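Local coordinates for protein putative malic enzyme ((S)-malate:NAD+ oxidoreductase (decarboxylating)) (PDB 2A9F) that probably catalyses the NAD+-dependent oxidative decarboxylation of (S)-malate with the help of a divalent metal ion, as a member of the malic enzyme family, at residues G19-E23 / E93-A97; P85-M89 / P109-D113. All blocks are in the same frame, centred on the assembly; numbering follows the deposited sequence.

Contact 1: G19-E23 / E93-A97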
loop_
_atom_site.group_PDB
_atom_site.type_symbol
_atom_site.label_atom_id
_atom_site.label_comp_id
_atom_site.label_asym_id
_atom_site.label_seq_id
_atom_site.Cartn_x
_atom_site.Cartn_y
_atom_site.Cartn_z
ATOM N N GLY A 19 8.750 1.866 15.733
ATOM C CA GLY A 19 9.087 1.985 14.319
ATOM C C GLY A 19 7.830 2.183 13.488
ATOM O O GLY A 19 7.473 1.338 12.659
ATOM N N GLY A 20 7.171 3.319 13.703
ATOM C CA GLY A 20 5.930 3.603 13.019
ATOM C C GLY A 20 4.790 3.197 13.948
ATOM O O GLY A 20 5.027 2.737 15.078
ATOM N N LYS A 21 3.555 3.337 13.475
ATOM C CA LYS A 21 2.393 3.007 14.284
ATOM C C LYS A 21 1.478 1.932 13.698
ATOM O O LYS A 21 0.528 1.504 14.355
ATOM C CB LYS A 21 1.587 4.280 14.528
ATOM C CG LYS A 21 2.422 5.432 15.047
ATOM C CD LYS A 21 1.565 6.627 15.433
ATOM C CE LYS A 21 0.934 7.321 14.226
ATOM N NZ LYS A 21 1.512 8.683 14.028
ATOM N N LEU A 22 1.742 1.507 12.467
ATOM C CA LEU A 22 0.919 0.480 11.840
ATOM C C LEU A 22 1.654 -0.843 11.724
ATOM O O LEU A 22 2.870 -0.891 11.800
ATOM C CB LEU A 22 0.437 0.925 10.456
ATOM C CG LEU A 22 -0.529 2.115 10.450
ATOM C CD1 LEU A 22 -1.100 2.292 9.050
ATOM C CD2 LEU A 22 -1.657 1.881 11.443
ATOM N N GLU A 23 0.893 -1.912 11.524
ATOM C CA GLU A 23 1.433 -3.262 11.428
ATOM C C GLU A 23 0.484 -4.074 10.535
ATOM O O GLU A 23 -0.703 -3.760 10.438
ATOM C CB GLU A 23 1.481 -3.845 12.849
ATOM C CG GLU A 23 2.095 -5.212 13.022
ATOM C CD GLU A 23 2.110 -5.653 14.484
ATOM O OE1 GLU A 23 2.663 -6.729 14.792
ATOM O OE2 GLU A 23 1.562 -4.925 15.332
ATOM N N GLU A 93 0.023 7.555 8.435
ATOM C CA GLU A 93 -0.242 6.316 9.120
ATOM C C GLU A 93 -1.055 6.595 10.385
ATOM O O GLU A 93 -1.759 5.720 10.889
ATOM C CB GLU A 93 1.052 5.540 9.386
ATOM C CG GLU A 93 2.120 6.230 10.164
ATOM C CD GLU A 93 3.447 5.470 10.063
ATOM O OE1 GLU A 93 4.046 5.445 8.962
ATOM O OE2 GLU A 93 3.884 4.891 11.083
ATOM N N GLY A 94 -0.986 7.829 10.872
ATOM C CA GLY A 94 -1.776 8.179 12.036
ATOM C C GLY A 94 -3.215 8.208 11.556
ATOM O O GLY A 94 -4.142 7.699 12.193
ATOM N N LYS A 95 -3.385 8.802 10.385
ATOM C CA LYS A 95 -4.686 8.907 9.768
ATOM C C LYS A 95 -5.255 7.508 9.538
ATOM O O LYS A 95 -6.448 7.282 9.741
ATOM C CB LYS A 95 -4.564 9.648 8.436
ATOM C CG LYS A 95 -5.894 10.093 7.840
ATOM C CD LYS A 95 -6.437 11.317 8.554
ATOM C CE LYS A 95 -7.535 11.994 7.740
ATOM N NZ LYS A 95 -7.711 13.400 8.213
ATOM N N ALA A 96 -4.401 6.579 9.112
ATOM C CA ALA A 96 -4.830 5.210 8.858
ATOM C C ALA A 96 -5.170 4.469 10.145
ATOM O O ALA A 96 -6.013 3.563 10.148
ATOM C CB ALA A 96 -3.758 4.438 8.075
ATOM N N ALA A 97 -4.532 4.837 11.244
ATOM C CA ALA A 97 -4.845 4.154 12.496
ATOM C C ALA A 97 -6.253 4.567 12.959
ATOM O O ALA A 97 -6.933 3.805 13.675
ATOM C CB ALA A 97 -3.807 4.480 13.569
#

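Contact 2: P85-M89 / P109-D113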
loop_
_atom_site.group_PDB
_atom_site.type_symbol
_atom_site.label_atom_id
_atom_site.label_comp_id
_atom_site.label_asym_id
_atom_site.label_seq_id
_atom_site.Cartn_x
_atom_site.Cartn_y
_atom_site.Cartn_z
ATOM N N PRO A 85 7.468 13.443 1.116
ATOM C CA PRO A 85 6.716 12.228 1.445
ATOM C C PRO A 85 7.110 11.509 2.753
ATOM O O PRO A 85 6.233 11.161 3.546
ATOM C CB PRO A 85 6.892 11.361 0.190
ATOM C CG PRO A 85 8.216 11.855 -0.391
ATOM C CD PRO A 85 8.104 13.333 -0.211
ATOM N N GLU A 86 8.403 11.287 2.987
ATOM C CA GLU A 86 8.828 10.610 4.222
ATOM C C GLU A 86 8.336 11.316 5.487
ATOM O O GLU A 86 7.771 10.678 6.378
ATOM C CB GLU A 86 10.355 10.472 4.297
ATOM C CG GLU A 86 10.951 9.525 3.279
ATOM C CD GLU A 86 11.551 10.242 2.083
ATOM O OE1 GLU A 86 10.980 11.268 1.650
ATOM O OE2 GLU A 86 12.591 9.769 1.568
ATOM N N ALA A 87 8.551 12.631 5.557
ATOM C CA ALA A 87 8.127 13.428 6.713
ATOM C C ALA A 87 6.610 13.397 6.901
ATOM O O ALA A 87 6.109 13.617 8.003
ATOM C CB ALA A 87 8.600 14.871 6.560
ATOM N N ALA A 88 5.886 13.111 5.826
ATOM C CA ALA A 88 4.436 13.055 5.887
ATOM C C ALA A 88 3.924 11.729 6.487
ATOM O O ALA A 88 2.903 11.704 7.182
ATOM C CB ALA A 88 3.854 13.243 4.487
ATOM N N MET A 89 4.650 10.644 6.228
ATOM C CA MET A 89 4.264 9.313 6.673
ATOM C C MET A 89 3.655 9.226 8.085
ATOM O O MET A 89 2.599 8.615 8.263
ATOM C CB MET A 89 5.449 8.354 6.517
ATOM C CG MET A 89 5.053 6.889 6.274
ATOM S SD MET A 89 4.384 6.454 4.648
ATOM C CE MET A 89 3.036 7.445 4.520
ATOM N N PRO A 109 -1.087 3.606 4.610
ATOM C CA PRO A 109 -0.590 4.958 4.317
ATOM C C PRO A 109 0.424 4.895 3.163
ATOM O O PRO A 109 1.285 4.016 3.143
ATOM C CB PRO A 109 0.036 5.381 5.641
ATOM C CG PRO A 109 0.536 4.102 6.187
ATOM C CD PRO A 109 -0.565 3.116 5.893
ATOM N N ILE A 110 0.307 5.802 2.195
ATOM C CA ILE A 110 1.205 5.808 1.038
ATOM C C ILE A 110 1.617 7.203 0.586
ATOM O O ILE A 110 0.771 8.033 0.220
ATOM C CB ILE A 110 0.571 5.087 -0.169
ATOM C CG1 ILE A 110 0.506 3.596 0.105
ATOM C CG2 ILE A 110 1.394 5.321 -1.415
ATOM C CD1 ILE A 110 -0.181 2.808 -0.987
ATOM N N VAL A 111 2.925 7.451 0.597
ATOM C CA VAL A 111 3.444 8.753 0.189
ATOM C C VAL A 111 4.327 8.631 -1.041
ATOM O O VAL A 111 5.246 7.833 -1.069
ATOM C CB VAL A 111 4.257 9.410 1.325
ATOM C CG1 VAL A 111 3.331 9.839 2.440
ATOM C CG2 VAL A 111 5.312 8.437 1.847
ATOM N N LEU A 112 4.043 9.415 -2.068
ATOM C CA LEU A 112 4.857 9.360 -3.283
ATOM C C LEU A 112 5.636 10.653 -3.483
ATOM O O LEU A 112 5.115 11.737 -3.199
ATOM C CB LEU A 112 3.971 9.109 -4.500
ATOM C CG LEU A 112 2.445 9.083 -4.329
ATOM C CD1 LEU A 112 1.802 10.183 -5.152
ATOM C CD2 LEU A 112 1.926 7.748 -4.792
ATOM N N ASP A 113 6.884 10.560 -3.941
ATOM C CA ASP A 113 7.648 11.789 -4.184
ATOM C C ASP A 113 7.551 12.183 -5.654
ATOM O O ASP A 113 8.351 11.766 -6.484
ATOM C CB ASP A 113 9.129 11.662 -3.780
ATOM C CG ASP A 113 9.864 10.587 -4.557
ATOM O OD1 ASP A 113 11.118 10.598 -4.566
ATOM O OD2 ASP A 113 9.181 9.727 -5.153
#

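Contact 1: G19-E23 / E93-A97
In the N-terminal domain of this putative malic enzyme, the crossover helix 85-102 of a beta-alpha-beta unit is met by the start of strand 22-26, whose L22 and E23 pair antiparallel with a strand of the second subunit. The helical segment begins with E93, whose side chain (chi1 57°, p) reaches back to the turn before the strand: K21 N donates to E93 OE2 at 2.9 Å with an N-H...O angle of 151°. The same oxygen lies 3.1 Å from G20 CA, and an ideal CB on G20 would come within 2.9 Å of it; the backbone angles of G20 (96/-178) call for glycine in their own right. G94 presents bare backbone next, and the aliphatic part of K21 lies across it, K21 CE being 3.6 Å from G94 CA. K21 NZ hydrogen-bonds to the carbonyl oxygens of P90 and of A39 of the second subunit. K95 points its CA-to-CB bond away from the strand; its NZ forms a salt bridge with D162, and K95 is the predicted proton acceptor. The alanines that follow complete an apolar seat for L22, which turns toward the helix as K21 does. All seven touching residues are buried, and the two segments together bury 292 Å². The fork of L22 straddles the two alanines: its CD1 packs 3.6 Å from A96 CB, while its CD2 lies 4.0 Å from A97 CB.

Contact 2: P85-M89 / P109-D113
V111 is the bump around which this contact is shaped: 91 Å² of it is covered as it rises from strand 109-111 into a hollow in segment 85-89 of helix 85-102. P85, A88 and M89 line that hollow. The P85 ring forms one wall, with P85 CB 3.5 Å from V111 CB, and P85 O sits 3.3 Å from V111 CG2. A88 is a shallow part of the lining, its CB 4.0 Å from V111 CG1: a short methyl, consistent with the close approach of helix to strand. The CA-to-CB bond of M89 runs sideways, but the t, p, m rotamer bends the thioether back so that M89 CE reaches the strand, 3.8 Å from P109 CB, and M89 SD lies 3.6 Å from V111 CG2. The P85 ring also fits against the start of the following loop, with P85 CG 3.5 Å from D113 CB and P85 CB 3.8 Å from L112 O. No hydrogen bond crosses between the segments; the 327 Å² they bury rests on shape and apolar surface. The axes of segments 85-89 and 109-111 approach to 8.1 Å, with N-to-C directions 161° apart, nearly antiparallel, as expected in a beta-alpha-beta crossover. I110 and L112 turn away from the helix; I110 reaches F131, and both pack on L127 of the second subunit. Strand 106-111 is an edge of this chain's four-stranded parallel sheet: I110 hydrogen-bonds through its backbone to V70 and S72 of strand 67-72, and L112 to S72, while helix 85-102 lies over one face.

Helix 85-102 serves both contacts, residues 85-89 in contact 2 and 93-97 in contact 1, with centres 12 Å apart. P109 joins them: its CD lies 3.3 Å from L22 CD1 and its CB 3.5 Å from E93 N. Contact 1 is buried throughout and mixes a hydrogen bond with apolar packing. Contact 2 binds helix to sheet within one crossover unit mainly by apolar fit, with no hydrogen bond between its segments; six of its nine touching residues are buried, and D113 is exposed at its margin. Both reach the second subunit, contact 1 through a shared beta ladder, contact 2 through partners such as K55 of that subunit, which forms a salt bridge with E86.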